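Local coordinates for protein 378aa long hypothetical citrate synthase (Sulfolobus tokodaii, PDB 1VGM) that is a predicted member of the citrate synthase family, a largely helical protein that assembles as a dimer of identical subunits, at residues T130-I135 / I328-S333; F85-N90 / I94-T99. All coordinates share one frame; numbering follows the deposited sequence.

Contact 1: residues T130-I135 / I328-S333; sequences TITANI and IYMFTS
Met-330 reaches across to helix 117-139 and sets its terminal methyl against Thr-132, and this is the tight part of the contact. Its CE lies 3.6 Å from the backbone O of Thr-132 and 3.7 Å from CG2 of the same residue, so one methyl covers both a carbonyl oxygen and the methyl beside it. The Met-330 chain leaves the backbone with CG anti to the carbonyl carbon (chi1 -70°) and bends again at both later torsions, which folds the thioether back toward the helix. The two side chains run past one another in opposite directions instead of meeting end on. Thr-132 presents its methyl because CG2 stands anti to its own backbone N; OG1 is turned to the other side and hydrogen-bonded to O of Thr-128, one turn earlier in the same helix.

On the flanks the fit is looser. CG2 of Ile-135 stays 4.3 Å from SD of Met-330, and CG2 of Thr-132 keeps the same 4.3 Å from CB of Ser-333, where the two backbones come nearest. The more open side belongs to Tyr-329 and Thr-332, both partly exposed: the ring of Tyr-329 ends near helix 117-139, where its OH hydrogen-bonds to Glu-140, whereas Thr-332 turns its hydroxyl to Glu-224 and Gly-221. Phe-157 of helix 153-162 also packs on Thr-132, and Met-97 of helix 93-108 touches both Thr-132 and Ser-333.

No hydrogen bond joins the segments. The 3-10 turn leading into helix 331-353, with Ser-333 behind it, is packed against the C-terminal half of helix 117-139, with the threonine hydroxyl satisfied inside its own helix: a buried packing contact, mainly of apolar groups with one carbonyl oxygen under the methyl, that depends on shape and not on directional bonds.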
ATOM      1  N   THR A 130       2.537 -17.410  10.566  1.00  6.79           N
ATOM      2  CA  THR A 130       2.065 -17.167  11.922  1.00  6.38           C
ATOM      3  C   THR A 130       0.836 -16.260  11.869  1.00  6.00           C
ATOM      4  O   THR A 130      -0.193 -16.546  12.482  1.00  2.46           O
ATOM      5  CB  THR A 130       3.171 -16.505  12.770  1.00  7.73           C
ATOM      6  OG1 THR A 130       4.327 -17.354  12.782  1.00  6.26           O
ATOM      7  CG2 THR A 130       2.693 -16.266  14.204  1.00 10.04           C
ATOM      8  N   ILE A 131       0.940 -15.172  11.120  1.00  4.49           N
ATOM      9  CA  ILE A 131      -0.164 -14.223  11.024  1.00  4.77           C
ATOM     10  C   ILE A 131      -1.414 -14.850  10.395  1.00  5.62           C
ATOM     11  O   ILE A 131      -2.518 -14.655  10.884  1.00  3.11           O
ATOM     12  CB  ILE A 131       0.260 -12.970  10.223  1.00  4.10           C
ATOM     13  CG1 ILE A 131       1.135 -12.082  11.110  1.00  1.60           C
ATOM     14  CG2 ILE A 131      -0.961 -12.195   9.743  1.00  1.60           C
ATOM     15  CD1 ILE A 131       1.995 -11.103  10.330  1.00  5.93           C
ATOM     16  N   THR A 132      -1.240 -15.608   9.319  1.00  3.64           N
ATOM     17  CA  THR A 132      -2.382 -16.179   8.615  1.00  3.10           C
ATOM     18  C   THR A 132      -3.066 -17.238   9.489  1.00  8.19           C
ATOM     19  O   THR A 132      -4.296 -17.321   9.531  1.00  7.66           O
ATOM     20  CB  THR A 132      -1.943 -16.827   7.273  1.00  7.71           C
ATOM     21  OG1 THR A 132      -1.327 -15.837   6.435  1.00  1.60           O
ATOM     22  CG2 THR A 132      -3.136 -17.421   6.552  1.00  7.40           C
ATOM     23  N   ALA A 133      -2.267 -18.042  10.186  1.00  1.60           N
ATOM     24  CA  ALA A 133      -2.798 -19.041  11.104  1.00  5.67           C
ATOM     25  C   ALA A 133      -3.639 -18.393  12.193  1.00  5.74           C
ATOM     26  O   ALA A 133      -4.713 -18.892  12.547  1.00 10.39           O
ATOM     27  CB  ALA A 133      -1.662 -19.837  11.731  1.00  1.60           C
ATOM     28  N   ASN A 134      -3.163 -17.276  12.728  1.00  6.57           N
ATOM     29  CA  ASN A 134      -3.820 -16.686  13.886  1.00  8.88           C
ATOM     30  C   ASN A 134      -5.002 -15.803  13.501  1.00 10.37           C
ATOM     31  O   ASN A 134      -5.908 -15.563  14.310  1.00  7.19           O
ATOM     32  CB  ASN A 134      -2.812 -15.884  14.708  1.00 10.47           C
ATOM     33  CG  ASN A 134      -2.048 -16.751  15.681  1.00 11.19           C
ATOM     34  OD1 ASN A 134      -2.565 -17.118  16.735  1.00 10.68           O
ATOM     35  ND2 ASN A 134      -0.816 -17.094  15.330  1.00  8.07           N
ATOM     36  N   ILE A 135      -4.999 -15.329  12.261  1.00  7.14           N
ATOM     37  CA  ILE A 135      -6.182 -14.682  11.714  1.00  7.96           C
ATOM     38  C   ILE A 135      -7.346 -15.659  11.677  1.00  6.01           C
ATOM     39  O   ILE A 135      -8.439 -15.334  12.135  1.00 11.00           O
ATOM     40  CB  ILE A 135      -5.937 -14.142  10.282  1.00  7.68           C
ATOM     41  CG1 ILE A 135      -4.985 -12.945  10.344  1.00  5.24           C
ATOM     42  CG2 ILE A 135      -7.274 -13.741   9.644  1.00  4.86           C
ATOM     43  CD1 ILE A 135      -4.720 -12.300   9.006  1.00  8.46           C
ATOM     44  N   ILE A 328     -14.192 -20.513   3.670  1.00  5.99           N
ATOM     45  CA  ILE A 328     -14.138 -19.760   2.423  1.00  6.71           C
ATOM     46  C   ILE A 328     -13.463 -18.407   2.635  1.00  8.00           C
ATOM     47  O   ILE A 328     -12.701 -17.941   1.780  1.00  7.05           O
ATOM     48  CB  ILE A 328     -15.567 -19.544   1.863  1.00  9.36           C
ATOM     49  CG1 ILE A 328     -16.145 -20.893   1.411  1.00 11.42           C
ATOM     50  CG2 ILE A 328     -15.549 -18.541   0.712  1.00  6.14           C
ATOM     51  CD1 ILE A 328     -17.604 -20.841   0.964  1.00 11.00           C
ATOM     52  N   TYR A 329     -13.735 -17.784   3.779  1.00  6.88           N
ATOM     53  CA  TYR A 329     -13.207 -16.455   4.057  1.00  7.68           C
ATOM     54  C   TYR A 329     -11.685 -16.441   4.210  1.00  5.18           C
ATOM     55  O   TYR A 329     -11.093 -15.377   4.377  1.00  4.43           O
ATOM     56  CB  TYR A 329     -13.858 -15.865   5.317  1.00  3.71           C
ATOM     57  CG  TYR A 329     -13.506 -16.552   6.631  1.00  4.80           C
ATOM     58  CD1 TYR A 329     -12.227 -16.445   7.184  1.00  6.36           C
ATOM     59  CD2 TYR A 329     -14.471 -17.271   7.345  1.00  7.47           C
ATOM     60  CE1 TYR A 329     -11.916 -17.029   8.405  1.00  5.21           C
ATOM     61  CE2 TYR A 329     -14.166 -17.863   8.575  1.00  6.48           C
ATOM     62  CZ  TYR A 329     -12.883 -17.737   9.094  1.00  5.87           C
ATOM     63  OH  TYR A 329     -12.560 -18.330  10.294  1.00  9.79           O
ATOM     64  N   MET A 330     -11.055 -17.613   4.150  1.00  2.81           N
ATOM     65  CA  MET A 330      -9.595 -17.673   4.223  1.00  5.95           C
ATOM     66  C   MET A 330      -8.924 -17.830   2.849  1.00  6.59           C
ATOM     67  O   MET A 330      -7.700 -17.741   2.734  1.00  3.92           O
ATOM     68  CB  MET A 330      -9.152 -18.815   5.142  1.00  3.70           C
ATOM     69  CG  MET A 330      -9.427 -18.589   6.636  1.00  9.10           C
ATOM     70  SD  MET A 330      -8.525 -17.204   7.369  1.00  6.99           S
ATOM     71  CE  MET A 330      -6.835 -17.614   6.979  1.00  6.53           C
ATOM     72  N   PHE A 331      -9.711 -18.063   1.808  1.00  5.06           N
ATOM     73  CA  PHE A 331      -9.127 -18.472   0.538  1.00  6.51           C
ATOM     74  C   PHE A 331      -8.117 -17.445   0.015  1.00  8.41           C
ATOM     75  O   PHE A 331      -6.997 -17.803  -0.346  1.00  9.79           O
ATOM     76  CB  PHE A 331     -10.226 -18.717  -0.501  1.00  3.45           C
ATOM     77  CG  PHE A 331     -10.989 -20.001  -0.290  1.00  5.60           C
ATOM     78  CD1 PHE A 331     -10.777 -20.774   0.842  1.00  5.61           C
ATOM     79  CD2 PHE A 331     -11.959 -20.407  -1.202  1.00  2.16           C
ATOM     80  CE1 PHE A 331     -11.513 -21.937   1.064  1.00  7.80           C
ATOM     81  CE2 PHE A 331     -12.699 -21.568  -0.986  1.00 10.86           C
ATOM     82  CZ  PHE A 331     -12.476 -22.332   0.157  1.00  7.91           C
ATOM     83  N   THR A 332      -8.493 -16.171  -0.003  1.00  7.24           N
ATOM     84  CA  THR A 332      -7.582 -15.146  -0.504  1.00  7.88           C
ATOM     85  C   THR A 332      -6.352 -14.935   0.375  1.00  9.18           C
ATOM     86  O   THR A 332      -5.280 -14.588  -0.125  1.00  8.95           O
ATOM     87  CB  THR A 332      -8.313 -13.801  -0.700  1.00  6.66           C
ATOM     88  OG1 THR A 332      -9.221 -13.926  -1.804  1.00  8.53           O
ATOM     89  CG2 THR A 332      -7.316 -12.675  -1.003  1.00  7.14           C
ATOM     90  N   SER A 333      -6.497 -15.154   1.677  1.00  6.86           N
ATOM     91  CA  SER A 333      -5.351 -15.083   2.583  1.00  8.74           C
ATOM     92  C   SER A 333      -4.326 -16.166   2.247  1.00  5.19           C
ATOM     93  O   SER A 333      -3.118 -15.956   2.366  1.00  7.93           O
ATOM     94  CB  SER A 333      -5.803 -15.257   4.038  1.00  9.08           C
ATOM     95  OG  SER A 333      -6.654 -14.200   4.438  1.00 11.06           O
TER

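Contact 2: residues F85-N90 / I94-T99; sequences FSMPRN and IGMMET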
ATOM      1  N   PHE A  85      -6.471 -10.175  17.742  1.00  7.16           N
ATOM      2  CA  PHE A  85      -7.494 -10.813  18.549  1.00  7.13           C
ATOM      3  C   PHE A  85      -8.475  -9.825  19.173  1.00  8.91           C
ATOM      4  O   PHE A  85      -9.458 -10.232  19.789  1.00  8.13           O
ATOM      5  CB  PHE A  85      -6.828 -11.669  19.621  1.00  6.28           C
ATOM      6  CG  PHE A  85      -6.381 -13.002  19.115  1.00  4.84           C
ATOM      7  CD1 PHE A  85      -7.234 -14.104  19.181  1.00  5.38           C
ATOM      8  CD2 PHE A  85      -5.157 -13.133  18.464  1.00  5.42           C
ATOM      9  CE1 PHE A  85      -6.872 -15.325  18.626  1.00  8.01           C
ATOM     10  CE2 PHE A  85      -4.785 -14.348  17.906  1.00 11.15           C
ATOM     11  CZ  PHE A  85      -5.652 -15.450  17.974  1.00  8.54           C
ATOM     12  N   SER A  86      -8.220  -8.531  19.015  1.00  7.21           N
ATOM     13  CA  SER A  86      -9.112  -7.530  19.593  1.00 11.67           C
ATOM     14  C   SER A  86     -10.098  -7.006  18.561  1.00 10.96           C
ATOM     15  O   SER A  86     -11.025  -6.283  18.901  1.00  8.42           O
ATOM     16  CB  SER A  86      -8.311  -6.358  20.158  1.00 14.86           C
ATOM     17  OG  SER A  86      -7.829  -5.537  19.109  1.00 25.15           O
ATOM     18  N   MET A  87      -9.900  -7.369  17.301  1.00 12.09           N
ATOM     19  CA  MET A  87     -10.773  -6.886  16.244  1.00 13.13           C
ATOM     20  C   MET A  87     -12.023  -7.743  16.136  1.00 14.18           C
ATOM     21  O   MET A  87     -12.037  -8.897  16.566  1.00 14.34           O
ATOM     22  CB  MET A  87     -10.032  -6.867  14.910  1.00 18.33           C
ATOM     23  CG  MET A  87      -9.353  -5.534  14.644  1.00 19.74           C
ATOM     24  SD  MET A  87      -8.616  -5.467  13.033  1.00 38.23           S
ATOM     25  CE  MET A  87      -7.024  -6.171  13.380  1.00 27.84           C
ATOM     26  N   PRO A  88     -13.102  -7.177  15.583  1.00 14.41           N
ATOM     27  CA  PRO A  88     -14.334  -7.944  15.410  1.00 14.34           C
ATOM     28  C   PRO A  88     -14.057  -9.228  14.644  1.00 15.11           C
ATOM     29  O   PRO A  88     -13.194  -9.263  13.764  1.00  9.70           O
ATOM     30  CB  PRO A  88     -15.244  -6.990  14.637  1.00 17.35           C
ATOM     31  CG  PRO A  88     -14.759  -5.624  15.041  1.00 16.23           C
ATOM     32  CD  PRO A  88     -13.263  -5.776  15.155  1.00 16.20           C
ATOM     33  N   ARG A  89     -14.785 -10.281  14.984  1.00 12.75           N
ATOM     34  CA  ARG A  89     -14.527 -11.582  14.396  1.00 14.89           C
ATOM     35  C   ARG A  89     -14.970 -11.662  12.943  1.00 13.98           C
ATOM     36  O   ARG A  89     -14.595 -12.592  12.228  1.00 10.20           O
ATOM     37  CB  ARG A  89     -15.201 -12.668  15.231  1.00 17.77           C
ATOM     38  CG  ARG A  89     -14.698 -12.656  16.668  1.00 22.20           C
ATOM     39  CD  ARG A  89     -14.875 -13.981  17.374  1.00 21.84           C
ATOM     40  NE  ARG A  89     -14.143 -13.986  18.638  1.00 25.94           N
ATOM     41  CZ  ARG A  89     -14.556 -14.604  19.740  1.00 28.22           C
ATOM     42  NH1 ARG A  89     -15.725 -15.234  19.752  1.00 28.04           N
ATOM     43  NH2 ARG A  89     -13.797 -14.597  20.828  1.00 26.82           N
ATOM     44  N   ASN A  90     -15.738 -10.669  12.502  1.00 13.17           N
ATOM     45  CA  ASN A  90     -16.236 -10.642  11.137  1.00 12.79           C
ATOM     46  C   ASN A  90     -15.325  -9.848  10.200  1.00 11.65           C
ATOM     47  O   ASN A  90     -15.623  -9.733   9.015  1.00  8.82           O
ATOM     48  CB  ASN A  90     -17.633 -10.028  11.103  1.00 16.57           C
ATOM     49  CG  ASN A  90     -17.599  -8.523  11.248  1.00 21.24           C
ATOM     50  OD1 ASN A  90     -17.196  -7.999  12.286  1.00 26.30           O
ATOM     51  ND2 ASN A  90     -18.007  -7.817  10.201  1.00 24.97           N
ATOM     52  N   ILE A  94      -7.868 -10.098   4.971  1.00  7.48           N
ATOM     53  CA  ILE A  94      -6.831  -9.250   4.397  1.00  4.31           C
ATOM     54  C   ILE A  94      -6.734  -7.880   5.070  1.00  7.00           C
ATOM     55  O   ILE A  94      -5.643  -7.323   5.186  1.00 10.38           O
ATOM     56  CB  ILE A  94      -7.061  -9.033   2.901  1.00  2.23           C
ATOM     57  CG1 ILE A  94      -7.092 -10.385   2.185  1.00  2.20           C
ATOM     58  CG2 ILE A  94      -5.953  -8.160   2.332  1.00  3.10           C
ATOM     59  CD1 ILE A  94      -5.767 -11.154   2.251  1.00  3.68           C
ATOM     60  N   GLY A  95      -7.871  -7.339   5.504  1.00  5.92           N
ATOM     61  CA  GLY A  95      -7.850  -6.249   6.470  1.00  1.60           C
ATOM     62  C   GLY A  95      -6.991  -6.556   7.686  1.00  6.99           C
ATOM     63  O   GLY A  95      -6.141  -5.760   8.100  1.00  1.60           O
ATOM     64  N   MET A  96      -7.207  -7.725   8.272  1.00  6.07           N
ATOM     65  CA  MET A  96      -6.460  -8.089   9.458  1.00  8.40           C
ATOM     66  C   MET A  96      -4.981  -8.298   9.133  1.00  7.20           C
ATOM     67  O   MET A  96      -4.099  -7.930   9.913  1.00  9.02           O
ATOM     68  CB  MET A  96      -7.080  -9.337  10.087  1.00  8.99           C
ATOM     69  CG  MET A  96      -8.458  -9.061  10.713  1.00  4.75           C
ATOM     70  SD  MET A  96      -9.363 -10.536  11.185  1.00 12.92           S
ATOM     71  CE  MET A  96      -8.342 -11.135  12.534  1.00  6.43           C
ATOM     72  N   MET A  97      -4.709  -8.861   7.966  1.00  5.83           N
ATOM     73  CA  MET A  97      -3.336  -9.133   7.576  1.00  7.06           C
ATOM     74  C   MET A  97      -2.568  -7.848   7.296  1.00  5.52           C
ATOM     75  O   MET A  97      -1.420  -7.706   7.722  1.00  5.03           O
ATOM     76  CB  MET A  97      -3.302 -10.038   6.343  1.00  7.71           C
ATOM     77  CG  MET A  97      -1.935 -10.647   6.082  1.00 10.97           C
ATOM     78  SD  MET A  97      -1.943 -11.843   4.737  1.00 12.63           S
ATOM     79  CE  MET A  97      -3.256 -12.915   5.242  1.00  5.00           C
ATOM     80  N   GLU A  98      -3.189  -6.910   6.584  1.00  4.51           N
ATOM     81  CA  GLU A  98      -2.511  -5.655   6.268  1.00  5.16           C
ATOM     82  C   GLU A  98      -2.214  -4.882   7.543  1.00  4.26           C
ATOM     83  O   GLU A  98      -1.176  -4.226   7.652  1.00  1.91           O
ATOM     84  CB  GLU A  98      -3.349  -4.804   5.299  1.00  6.95           C
ATOM     85  CG  GLU A  98      -4.556  -4.100   5.893  1.00  8.86           C
ATOM     86  CD  GLU A  98      -5.309  -3.266   4.859  1.00 10.10           C
ATOM     87  OE1 GLU A  98      -6.478  -2.921   5.114  1.00 10.75           O
ATOM     88  OE2 GLU A  98      -4.740  -2.954   3.792  1.00  7.56           O
ATOM     89  N   THR A  99      -3.109  -4.992   8.519  1.00  3.19           N
ATOM     90  CA  THR A  99      -2.890  -4.392   9.831  1.00  5.80           C
ATOM     91  C   THR A  99      -1.710  -5.036  10.549  1.00  5.50           C
ATOM     92  O   THR A  99      -0.846  -4.337  11.066  1.00  5.01           O
ATOM     93  CB  THR A  99      -4.130  -4.529  10.741  1.00  3.69           C
ATOM     94  OG1 THR A  99      -5.268  -3.943  10.100  1.00  4.78           O
ATOM     95  CG2 THR A  99      -3.881  -3.821  12.070  1.00  4.91           C
TER
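Residues 85-90 belong to the loop after helix 78-84, and 94-99 is an early part of helix 93-108; the helix turns back beside the loop after only three intervening residues. The backbones stay well apart, with the CA atoms of Met-87 and Met-96 8.1 Å from each other, so side chains alone bridge them. Met-87 holds an extended backbone (psi 157°) and sends a chain that bends only at its last torsion across to the helix. Its CE meets CG2 of Thr-99 tip to tip at 4.1 Å and lies 4.2 Å from CG of Met-96, whose own chain slides past in the opposite direction. Thr-99 offers this methyl while its OG1 turns back to O of Gly-95 in a 2.8 Å hydrogen bond; the same carbonyl also accepts from Thr-99 N, on the opposite face of its plane. Ser-106 and Gly-102 of the second subunit pack on Met-87 and Thr-99, respectively, placing the methyl contact beside the dimer interface. A thioether methyl, a methionine methylene and a threonine methyl thus make a buried apolar contact between loop and helix, with the threonine hydroxyl engaged within its helix.

Both segments of contact 2 precede those of contact 1 in the sequence, yet the two centres lie about 10 Å apart and the contacts touch. Helix 93-108, in contact 2, is followed by helix 117-139, in contact 1. Met-97 makes most of the join: its CE is 3.7 Å from CB of Ser-333, and its backbone N is 3.6 Å from CD1 of Ile-135; Phe-85 also packs on Asn-134. Neighbouring faces of helix 93-108 are used, Met-96 turned to the loop and Met-97 to contact 1. Contact 1 brings in the distant helix 331-353, whereas contact 2 is local and borders the second subunit, so the packing runs from the chain's interior to the dimer interface.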